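Local coordinates for protein 2-oxoadipate dioxygenase/decarboxylase, chloroplastic/amyloplastic (Oryza sativa, PDB 6W1K) that catalyses the iron(II)-dependent, oxygen-consuming decarboxylation and hydroxylation of 2-oxoadipate to D-2-hydroxyglutarate in plant lysine catabolism, at residues Leu132-Thr146 with Trp165-Glu179. Sequence-based numbering, arbitrary orientation.
Sequences LSPQSQDIIQKYIRT and WEKPIYSDFQVLSRE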
ATOM      1  N   LEU A 132     -10.238  15.822  13.354  1.00 39.79           N
ATOM      2  CA  LEU A 132     -11.502  15.893  12.641  1.00 39.37           C
ATOM      3  C   LEU A 132     -12.548  16.603  13.488  1.00 39.58           C
ATOM      4  O   LEU A 132     -12.321  16.921  14.657  1.00 38.91           O
ATOM      5  CB  LEU A 132     -12.003  14.502  12.284  1.00 39.84           C
ATOM      6  CG  LEU A 132     -11.040  13.590  11.540  1.00 42.29           C
ATOM      7  CD1 LEU A 132     -11.533  12.146  11.649  1.00 42.06           C
ATOM      8  CD2 LEU A 132     -10.935  14.045  10.097  1.00 42.89           C
ATOM      9  N   SER A 133     -13.725  16.823  12.889  1.00 39.92           N
ATOM     10  CA  SER A 133     -14.855  17.407  13.608  1.00 41.32           C
ATOM     11  C   SER A 133     -15.245  16.526  14.799  1.00 41.37           C
ATOM     12  O   SER A 133     -15.068  15.299  14.769  1.00 39.93           O
ATOM     13  CB  SER A 133     -16.065  17.542  12.679  1.00 41.58           C
ATOM     14  OG  SER A 133     -16.597  16.245  12.379  1.00 42.25           O
ATOM     15  N   PRO A 134     -15.821  17.119  15.841  1.00 44.57           N
ATOM     16  CA  PRO A 134     -16.303  16.303  16.964  1.00 45.67           C
ATOM     17  C   PRO A 134     -17.264  15.201  16.545  1.00 41.71           C
ATOM     18  O   PRO A 134     -17.200  14.088  17.084  1.00 40.27           O
ATOM     19  CB  PRO A 134     -16.990  17.339  17.871  1.00 47.66           C
ATOM     20  CG  PRO A 134     -16.292  18.631  17.557  1.00 50.48           C
ATOM     21  CD  PRO A 134     -15.960  18.567  16.089  1.00 47.98           C
ATOM     22  N   GLN A 135     -18.158  15.478  15.593  1.00 39.10           N
ATOM     23  CA  GLN A 135     -19.111  14.455  15.168  1.00 38.33           C
ATOM     24  C   GLN A 135     -18.404  13.216  14.618  1.00 35.30           C
ATOM     25  O   GLN A 135     -18.747  12.081  14.988  1.00 35.91           O
ATOM     26  CB  GLN A 135     -20.074  15.040  14.129  1.00 40.63           C
ATOM     27  CG  GLN A 135     -21.125  14.053  13.654  1.00 46.57           C
ATOM     28  CD  GLN A 135     -21.973  14.584  12.510  1.00 51.57           C
ATOM     29  OE1 GLN A 135     -21.570  15.491  11.762  1.00 53.09           O
ATOM     30  NE2 GLN A 135     -23.158  14.010  12.364  1.00 52.92           N
ATOM     31  N   SER A 136     -17.427  13.400  13.715  1.00 33.34           N
ATOM     32  CA  SER A 136     -16.692  12.245  13.182  1.00 32.88           C
ATOM     33  C   SER A 136     -15.826  11.589  14.247  1.00 31.56           C
ATOM     34  O   SER A 136     -15.649  10.367  14.245  1.00 31.04           O
ATOM     35  CB  SER A 136     -15.811  12.644  11.995  1.00 34.63           C
ATOM     36  OG  SER A 136     -16.614  13.098  10.917  1.00 35.08           O
ATOM     37  N   GLN A 137     -15.217  12.378  15.131  1.00 31.45           N
ATOM     38  CA  GLN A 137     -14.481  11.760  16.226  1.00 31.66           C
ATOM     39  C   GLN A 137     -15.378  10.823  17.013  1.00 30.76           C
ATOM     40  O   GLN A 137     -14.939   9.744  17.440  1.00 29.12           O
ATOM     41  CB  GLN A 137     -13.884  12.819  17.152  1.00 32.66           C
ATOM     42  CG  GLN A 137     -12.832  13.655  16.504  1.00 36.20           C
ATOM     43  CD  GLN A 137     -12.051  14.481  17.501  1.00 40.15           C
ATOM     44  OE1 GLN A 137     -11.640  13.993  18.554  1.00 39.98           O
ATOM     45  NE2 GLN A 137     -11.830  15.740  17.163  1.00 41.20           N
ATOM     46  N   ASP A 138     -16.641  11.216  17.227  1.00 33.68           N
ATOM     47  CA  ASP A 138     -17.523  10.393  18.045  1.00 38.26           C
ATOM     48  C   ASP A 138     -17.952   9.135  17.297  1.00 33.57           C
ATOM     49  O   ASP A 138     -18.145   8.082  17.908  1.00 32.54           O
ATOM     50  CB  ASP A 138     -18.768  11.162  18.475  1.00 49.30           C
ATOM     51  CG  ASP A 138     -18.480  12.220  19.523  1.00 60.73           C
ATOM     52  OD1 ASP A 138     -17.358  12.241  20.073  1.00 59.47           O
ATOM     53  OD2 ASP A 138     -19.384  13.043  19.787  1.00 73.52           O
ATOM     54  N   ILE A 139     -18.131   9.234  15.982  1.00 30.94           N
ATOM     55  CA  ILE A 139     -18.489   8.066  15.195  1.00 30.52           C
ATOM     56  C   ILE A 139     -17.338   7.060  15.212  1.00 29.08           C
ATOM     57  O   ILE A 139     -17.525   5.867  15.473  1.00 29.43           O
ATOM     58  CB  ILE A 139     -18.850   8.480  13.756  1.00 31.94           C
ATOM     59  CG1 ILE A 139     -20.210   9.151  13.680  1.00 34.12           C
ATOM     60  CG2 ILE A 139     -18.786   7.245  12.827  1.00 30.71           C
ATOM     61  CD1 ILE A 139     -20.406   9.919  12.390  1.00 36.11           C
ATOM     62  N   ILE A 140     -16.119   7.542  14.987  1.00 28.72           N
ATOM     63  CA  ILE A 140     -14.977   6.639  14.987  1.00 28.91           C
ATOM     64  C   ILE A 140     -14.794   6.025  16.362  1.00 29.11           C
ATOM     65  O   ILE A 140     -14.528   4.821  16.492  1.00 26.75           O
ATOM     66  CB  ILE A 140     -13.716   7.389  14.518  1.00 29.97           C
ATOM     67  CG1 ILE A 140     -13.847   7.676  13.029  1.00 29.98           C
ATOM     68  CG2 ILE A 140     -12.449   6.580  14.809  1.00 31.91           C
ATOM     69  CD1 ILE A 140     -12.906   8.789  12.517  1.00 30.66           C
ATOM     70  N   GLN A 141     -14.930   6.839  17.410  1.00 28.96           N
ATOM     71  CA  GLN A 141     -14.795   6.333  18.768  1.00 32.01           C
ATOM     72  C   GLN A 141     -15.814   5.237  19.057  1.00 30.06           C
ATOM     73  O   GLN A 141     -15.515   4.287  19.790  1.00 30.25           O
ATOM     74  CB  GLN A 141     -14.952   7.462  19.775  1.00 38.92           C
ATOM     75  CG  GLN A 141     -14.458   7.132  21.142  1.00 50.60           C
ATOM     76  CD  GLN A 141     -12.946   6.884  21.185  1.00 63.20           C
ATOM     77  OE1 GLN A 141     -12.152   7.552  20.502  1.00 60.43           O
ATOM     78  NE2 GLN A 141     -12.544   5.899  21.991  1.00 63.08           N
ATOM     79  N   LYS A 142     -17.039   5.373  18.533  1.00 29.32           N
ATOM     80  CA  LYS A 142     -18.055   4.344  18.747  1.00 29.17           C
ATOM     81  C   LYS A 142     -17.580   3.002  18.198  1.00 28.01           C
ATOM     82  O   LYS A 142     -17.716   1.958  18.852  1.00 27.30           O
ATOM     83  CB  LYS A 142     -19.383   4.745  18.087  1.00 32.89           C
ATOM     84  CG  LYS A 142     -20.442   3.624  18.096  1.00 38.71           C
ATOM     85  CD  LYS A 142     -21.790   4.073  17.525  1.00 44.06           C
ATOM     86  CE  LYS A 142     -21.700   4.335  16.026  1.00 44.34           C
ATOM     87  NZ  LYS A 142     -23.070   4.482  15.394  1.00 43.98           N
ATOM     88  N   TYR A 143     -17.066   3.002  16.968  1.00 26.09           N
ATOM     89  CA  TYR A 143     -16.625   1.739  16.389  1.00 25.67           C
ATOM     90  C   TYR A 143     -15.395   1.206  17.102  1.00 26.66           C
ATOM     91  O   TYR A 143     -15.315  -0.003  17.380  1.00 27.39           O
ATOM     92  CB  TYR A 143     -16.381   1.913  14.904  1.00 25.60           C
ATOM     93  CG  TYR A 143     -17.681   2.058  14.188  1.00 27.31           C
ATOM     94  CD1 TYR A 143     -18.484   0.958  13.947  1.00 28.51           C
ATOM     95  CD2 TYR A 143     -18.155   3.282  13.828  1.00 27.70           C
ATOM     96  CE1 TYR A 143     -19.689   1.070  13.316  1.00 30.40           C
ATOM     97  CE2 TYR A 143     -19.329   3.400  13.181  1.00 29.69           C
ATOM     98  CZ  TYR A 143     -20.118   2.292  12.929  1.00 31.43           C
ATOM     99  OH  TYR A 143     -21.348   2.386  12.313  1.00 33.13           O
ATOM    100  N   ILE A 144     -14.453   2.087  17.448  1.00 25.63           N
ATOM    101  CA  ILE A 144     -13.275   1.650  18.194  1.00 27.85           C
ATOM    102  C   ILE A 144     -13.699   0.964  19.500  1.00 27.53           C
ATOM    103  O   ILE A 144     -13.130  -0.057  19.895  1.00 26.29           O
ATOM    104  CB  ILE A 144     -12.333   2.837  18.470  1.00 30.12           C
ATOM    105  CG1 ILE A 144     -11.628   3.357  17.204  1.00 33.61           C
ATOM    106  CG2 ILE A 144     -11.294   2.467  19.518  1.00 29.07           C
ATOM    107  CD1 ILE A 144     -10.994   2.349  16.396  1.00 35.16           C
ATOM    108  N   ARG A 145     -14.701   1.520  20.194  1.00 30.06           N
ATOM    109  CA  ARG A 145     -15.181   0.875  21.416  1.00 36.11           C
ATOM    110  C   ARG A 145     -15.737  -0.524  21.130  1.00 29.96           C
ATOM    111  O   ARG A 145     -15.480  -1.461  21.893  1.00 31.03           O
ATOM    112  CB  ARG A 145     -16.227   1.739  22.121  1.00 49.39           C
ATOM    113  CG  ARG A 145     -15.612   2.971  22.819  1.00 64.22           C
ATOM    114  CD  ARG A 145     -14.495   2.604  23.849  1.00 81.46           C
ATOM    115  NE  ARG A 145     -13.136   2.931  23.380  1.00 86.29           N
ATOM    116  CZ  ARG A 145     -12.064   2.150  23.542  1.00 83.03           C
ATOM    117  NH1 ARG A 145     -12.169   0.979  24.175  1.00 83.20           N
ATOM    118  NH2 ARG A 145     -10.879   2.539  23.071  1.00 81.83           N
ATOM    119  N   THR A 146     -16.436  -0.706  20.004  1.00 26.78           N
ATOM    120  CA  THR A 146     -17.003  -2.015  19.702  1.00 25.18           C
ATOM    121  C   THR A 146     -15.940  -3.070  19.413  1.00 24.78           C
ATOM    122  O   THR A 146     -16.248  -4.272  19.468  1.00 24.92           O
ATOM    123  CB  THR A 146     -17.987  -1.982  18.508  1.00 25.63           C
ATOM    124  OG1 THR A 146     -17.314  -1.894  17.247  1.00 25.33           O
ATOM    125  CG2 THR A 146     -18.988  -0.838  18.623  1.00 27.03           C
ATOM    126  N   TRP A 165     -14.068  -3.958  14.485  1.00 24.62           N
ATOM    127  CA  TRP A 165     -15.261  -3.283  14.975  1.00 23.85           C
ATOM    128  C   TRP A 165     -16.537  -3.846  14.354  1.00 24.55           C
ATOM    129  O   TRP A 165     -16.517  -4.586  13.371  1.00 23.89           O
ATOM    130  CB  TRP A 165     -15.169  -1.803  14.697  1.00 23.60           C
ATOM    131  CG  TRP A 165     -14.666  -1.414  13.350  1.00 22.16           C
ATOM    132  CD1 TRP A 165     -15.363  -1.392  12.185  1.00 22.56           C
ATOM    133  CD2 TRP A 165     -13.331  -0.988  13.038  1.00 22.63           C
ATOM    134  NE1 TRP A 165     -14.546  -0.937  11.164  1.00 21.58           N
ATOM    135  CE2 TRP A 165     -13.289  -0.710  11.665  1.00 22.09           C
ATOM    136  CE3 TRP A 165     -12.180  -0.795  13.795  1.00 22.91           C
ATOM    137  CZ2 TRP A 165     -12.124  -0.243  11.030  1.00 22.75           C
ATOM    138  CZ3 TRP A 165     -11.009  -0.340  13.153  1.00 23.69           C
ATOM    139  CH2 TRP A 165     -11.000  -0.070  11.806  1.00 23.23           C
ATOM    140  N   GLU A 166     -17.673  -3.455  14.922  1.00 25.77           N
ATOM    141  CA  GLU A 166     -18.932  -3.943  14.388  1.00 30.04           C
ATOM    142  C   GLU A 166     -19.135  -3.398  12.980  1.00 28.27           C
ATOM    143  O   GLU A 166     -18.577  -2.370  12.609  1.00 27.08           O
ATOM    144  CB  GLU A 166     -20.107  -3.538  15.278  1.00 39.17           C
ATOM    145  CG  GLU A 166     -20.393  -2.036  15.310  1.00 51.45           C
ATOM    146  CD  GLU A 166     -21.601  -1.702  16.202  1.00 65.08           C
ATOM    147  OE1 GLU A 166     -22.102  -2.621  16.891  1.00 62.28           O
ATOM    148  OE2 GLU A 166     -22.040  -0.528  16.223  1.00 65.03           O
ATOM    149  N   LYS A 167     -19.958  -4.098  12.208  1.00 30.12           N
ATOM    150  CA  LYS A 167     -20.269  -3.663  10.851  1.00 35.24           C
ATOM    151  C   LYS A 167     -20.880  -2.269  10.914  1.00 32.80           C
ATOM    152  O   LYS A 167     -21.748  -2.026  11.749  1.00 30.24           O
ATOM    153  CB  LYS A 167     -21.264  -4.618  10.197  1.00 42.49           C
ATOM    154  CG  LYS A 167     -21.163  -4.723   8.686  1.00 50.57           C
ATOM    155  CD  LYS A 167     -22.110  -5.805   8.122  1.00 57.85           C
ATOM    156  CE  LYS A 167     -21.386  -6.692   7.085  1.00 64.17           C
ATOM    157  NZ  LYS A 167     -22.227  -7.017   5.863  1.00 67.84           N
ATOM    158  N   PRO A 168     -20.459  -1.345  10.064  1.00 34.71           N
ATOM    159  CA  PRO A 168     -20.968   0.034  10.161  1.00 34.39           C
ATOM    160  C   PRO A 168     -22.380   0.175   9.627  1.00 33.89           C
ATOM    161  O   PRO A 168     -22.836  -0.612   8.790  1.00 30.76           O
ATOM    162  CB  PRO A 168     -19.999   0.835   9.289  1.00 35.80           C
ATOM    163  CG  PRO A 168     -18.970  -0.123   8.812  1.00 37.28           C
ATOM    164  CD  PRO A 168     -19.406  -1.505   9.049  1.00 36.48           C
ATOM    165  N   ILE A 169     -23.102   1.186  10.163  1.00 35.37           N
ATOM    166  CA  ILE A 169     -24.379   1.599   9.596  1.00 40.74           C
ATOM    167  C   ILE A 169     -24.091   2.640   8.528  1.00 33.83           C
ATOM    168  O   ILE A 169     -23.120   3.402   8.609  1.00 30.77           O
ATOM    169  CB  ILE A 169     -25.368   2.138  10.654  1.00 53.44           C
ATOM    170  CG1 ILE A 169     -24.827   3.428  11.260  1.00 50.77           C
ATOM    171  CG2 ILE A 169     -25.584   1.089  11.743  1.00 69.47           C
ATOM    172  CD1 ILE A 169     -25.668   3.987  12.352  1.00 49.82           C
ATOM    173  N   TYR A 170     -24.968   2.682   7.528  1.00 32.24           N
ATOM    174  CA  TYR A 170     -24.716   3.510   6.355  1.00 32.91           C
ATOM    175  C   TYR A 170     -24.626   4.985   6.736  1.00 32.05           C
ATOM    176  O   TYR A 170     -23.789   5.717   6.204  1.00 32.02           O
ATOM    177  CB  TYR A 170     -25.833   3.298   5.312  1.00 33.53           C
ATOM    178  CG  TYR A 170     -25.566   4.060   4.017  1.00 36.22           C
ATOM    179  CD1 TYR A 170     -24.345   3.957   3.398  1.00 38.45           C
ATOM    180  CD2 TYR A 170     -26.528   4.886   3.432  1.00 39.11           C
ATOM    181  CE1 TYR A 170     -24.060   4.666   2.226  1.00 40.74           C
ATOM    182  CE2 TYR A 170     -26.253   5.585   2.247  1.00 41.61           C
ATOM    183  CZ  TYR A 170     -25.013   5.476   1.657  1.00 45.36           C
ATOM    184  OH  TYR A 170     -24.730   6.162   0.489  1.00 50.77           O
ATOM    185  N   SER A 171     -25.504   5.440   7.634  1.00 33.57           N
ATOM    186  CA  SER A 171     -25.503   6.841   8.034  1.00 37.13           C
ATOM    187  C   SER A 171     -24.124   7.261   8.530  1.00 34.86           C
ATOM    188  O   SER A 171     -23.670   8.377   8.260  1.00 34.52           O
ATOM    189  CB  SER A 171     -26.539   7.088   9.123  1.00 43.73           C
ATOM    190  OG  SER A 171     -26.306   6.265  10.250  1.00 49.87           O
ATOM    191  N   ASP A 172     -23.439   6.382   9.248  1.00 32.72           N
ATOM    192  CA  ASP A 172     -22.125   6.756   9.760  1.00 31.78           C
ATOM    193  C   ASP A 172     -21.109   6.845   8.626  1.00 30.86           C
ATOM    194  O   ASP A 172     -20.252   7.740   8.612  1.00 30.75           O
ATOM    195  CB  ASP A 172     -21.658   5.758  10.811  1.00 32.11           C
ATOM    196  CG  ASP A 172     -22.395   5.890  12.162  1.00 32.32           C
ATOM    197  OD1 ASP A 172     -23.025   6.937  12.415  1.00 34.33           O
ATOM    198  OD2 ASP A 172     -22.301   4.932  12.976  1.00 32.14           O
ATOM    199  N   PHE A 173     -21.155   5.881   7.703  1.00 29.96           N
ATOM    200  CA  PHE A 173     -20.322   5.928   6.506  1.00 29.75           C
ATOM    201  C   PHE A 173     -20.573   7.219   5.735  1.00 30.78           C
ATOM    202  O   PHE A 173     -19.633   7.878   5.286  1.00 31.35           O
ATOM    203  CB  PHE A 173     -20.621   4.696   5.651  1.00 29.20           C
ATOM    204  CG  PHE A 173     -19.845   4.624   4.357  1.00 29.43           C
ATOM    205  CD1 PHE A 173     -20.427   4.987   3.171  1.00 29.93           C
ATOM    206  CD2 PHE A 173     -18.551   4.146   4.338  1.00 28.38           C
ATOM    207  CE1 PHE A 173     -19.711   4.895   1.968  1.00 29.90           C
ATOM    208  CE2 PHE A 173     -17.851   4.034   3.155  1.00 28.55           C
ATOM    209  CZ  PHE A 173     -18.424   4.421   1.972  1.00 29.06           C
ATOM    210  N   GLN A 174     -21.833   7.609   5.605  1.00 31.53           N
ATOM    211  CA  GLN A 174     -22.164   8.836   4.894  1.00 34.80           C
ATOM    212  C   GLN A 174     -21.500  10.049   5.539  1.00 35.23           C
ATOM    213  O   GLN A 174     -20.937  10.899   4.841  1.00 35.35           O
ATOM    214  CB  GLN A 174     -23.674   9.029   4.862  1.00 38.99           C
ATOM    215  CG  GLN A 174     -24.397   8.381   3.719  1.00 44.40           C
ATOM    216  CD  GLN A 174     -25.892   8.647   3.825  1.00 50.96           C
ATOM    217  OE1 GLN A 174     -26.509   8.350   4.858  1.00 48.94           O
ATOM    218  NE2 GLN A 174     -26.473   9.249   2.786  1.00 50.55           N
ATOM    219  N   VAL A 175     -21.609  10.177   6.868  1.00 35.78           N
ATOM    220  CA  VAL A 175     -21.040  11.332   7.571  1.00 36.17           C
ATOM    221  C   VAL A 175     -19.520  11.376   7.402  1.00 34.81           C
ATOM    222  O   VAL A 175     -18.933  12.440   7.150  1.00 34.04           O
ATOM    223  CB  VAL A 175     -21.438  11.288   9.059  1.00 39.38           C
ATOM    224  CG1 VAL A 175     -20.657  12.316   9.854  1.00 39.03           C
ATOM    225  CG2 VAL A 175     -22.941  11.518   9.223  1.00 40.54           C
ATOM    226  N   LEU A 176     -18.857  10.238   7.559  1.00 32.70           N
ATOM    227  CA  LEU A 176     -17.397  10.226   7.395  1.00 32.39           C
ATOM    228  C   LEU A 176     -17.004  10.534   5.958  1.00 32.85           C
ATOM    229  O   LEU A 176     -16.063  11.298   5.715  1.00 33.17           O
ATOM    230  CB  LEU A 176     -16.840   8.882   7.818  1.00 31.35           C
ATOM    231  CG  LEU A 176     -16.848   8.582   9.315  1.00 31.59           C
ATOM    232  CD1 LEU A 176     -16.182   7.198   9.506  1.00 30.70           C
ATOM    233  CD2 LEU A 176     -16.150   9.660  10.137  1.00 32.56           C
ATOM    234  N   SER A 177     -17.721   9.954   4.992  1.00 33.51           N
ATOM    235  CA  SER A 177     -17.397  10.198   3.593  1.00 36.84           C
ATOM    236  C   SER A 177     -17.376  11.673   3.267  1.00 36.39           C
ATOM    237  O   SER A 177     -16.635  12.097   2.376  1.00 36.09           O
ATOM    238  CB  SER A 177     -18.392   9.516   2.663  1.00 40.30           C
ATOM    239  OG  SER A 177     -18.227   8.118   2.680  1.00 45.09           O
ATOM    240  N   ARG A 178     -18.210  12.466   3.942  1.00 38.88           N
ATOM    241  CA  ARG A 178     -18.305  13.887   3.626  1.00 41.45           C
ATOM    242  C   ARG A 178     -17.143  14.686   4.209  1.00 41.53           C
ATOM    243  O   ARG A 178     -16.775  15.734   3.664  1.00 40.63           O
ATOM    244  CB  ARG A 178     -19.639  14.435   4.139  1.00 45.37           C
ATOM    245  CG  ARG A 178     -20.855  14.034   3.293  1.00 51.00           C
ATOM    246  CD  ARG A 178     -22.164  14.410   3.990  1.00 57.50           C
ATOM    247  NE  ARG A 178     -23.307  13.708   3.412  1.00 66.98           N
ATOM    248  CZ  ARG A 178     -24.240  13.072   4.119  1.00 76.12           C
ATOM    249  NH1 ARG A 178     -24.173  13.038   5.448  1.00 73.96           N
ATOM    250  NH2 ARG A 178     -25.247  12.471   3.498  1.00 75.00           N
ATOM    251  N   GLU A 179     -16.553  14.217   5.304  1.00 41.96           N
ATOM    252  CA  GLU A 179     -15.446  14.925   5.930  1.00 42.63           C
ATOM    253  C   GLU A 179     -14.083  14.327   5.593  1.00 37.44           C
ATOM    254  O   GLU A 179     -13.109  15.072   5.441  1.00 37.09           O
ATOM    255  CB  GLU A 179     -15.615  14.925   7.450  1.00 46.35           C
ATOM    256  CG  GLU A 179     -14.465  15.644   8.180  1.00 47.66           C
ATOM    257  CD  GLU A 179     -14.737  15.846   9.664  1.00 49.21           C
ATOM    258  OE1 GLU A 179     -15.739  15.285  10.162  1.00 49.43           O
ATOM    259  OE2 GLU A 179     -13.960  16.581  10.323  1.00 48.88           O
TER
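Ser133, at the start of helix 134-146, meets Glu179 at the far end of segment 165-179 in an antiparallel-leaning helix pair, axes 135° apart, on the periphery of this glyoxalase-clan enzyme, an example of two helices held by polar clasps at either end of a small apolar patch. Ser133 is the N-cap of helix 134-146: its OG accepts from the Ser136 backbone N and donates to Glu179 OE1 at 2.6 Å. Its backbone N donates to the syn lone pair of Glu179 OE2 (2.6 Å). Ser136 OG adds a third grip, a very short bond to OE1, so the extended Glu179 chain ends in a carboxylate held at both oxygens; the helix N-terminus nearby would probably stabilise its negative charge. Beyond this polar end, Ser136 CB rests on Leu176 CD2, and Ile139 presses CD1 tightly against Val175 CG1 at 3.5 Å. Lys142, bent at chi3, brings NZ to the syn lone pair of Asp172 OD2 in a 2.6 Å salt bridge. Tyr143 donates its OH to the anti lone pair of that same oxygen, with the ring and carboxylate planes nearly perpendicular (88°), and accepts from Ile169 N, the N-cap residue of helix 170-179. A phenylalanine here would probably leave Ile169 N without its acceptor and Asp172 OD2 with one donor fewer. Leu187 of helix 181-189 also touches this tyrosine, and its carbonyl takes the indole N-H of Trp165. Ile144 CD1 lies near Trp165 CZ3. At Thr146, OG1 donates to Tyr143 O and receives Glu166 N at 2.8 Å, nearly straight at 168°.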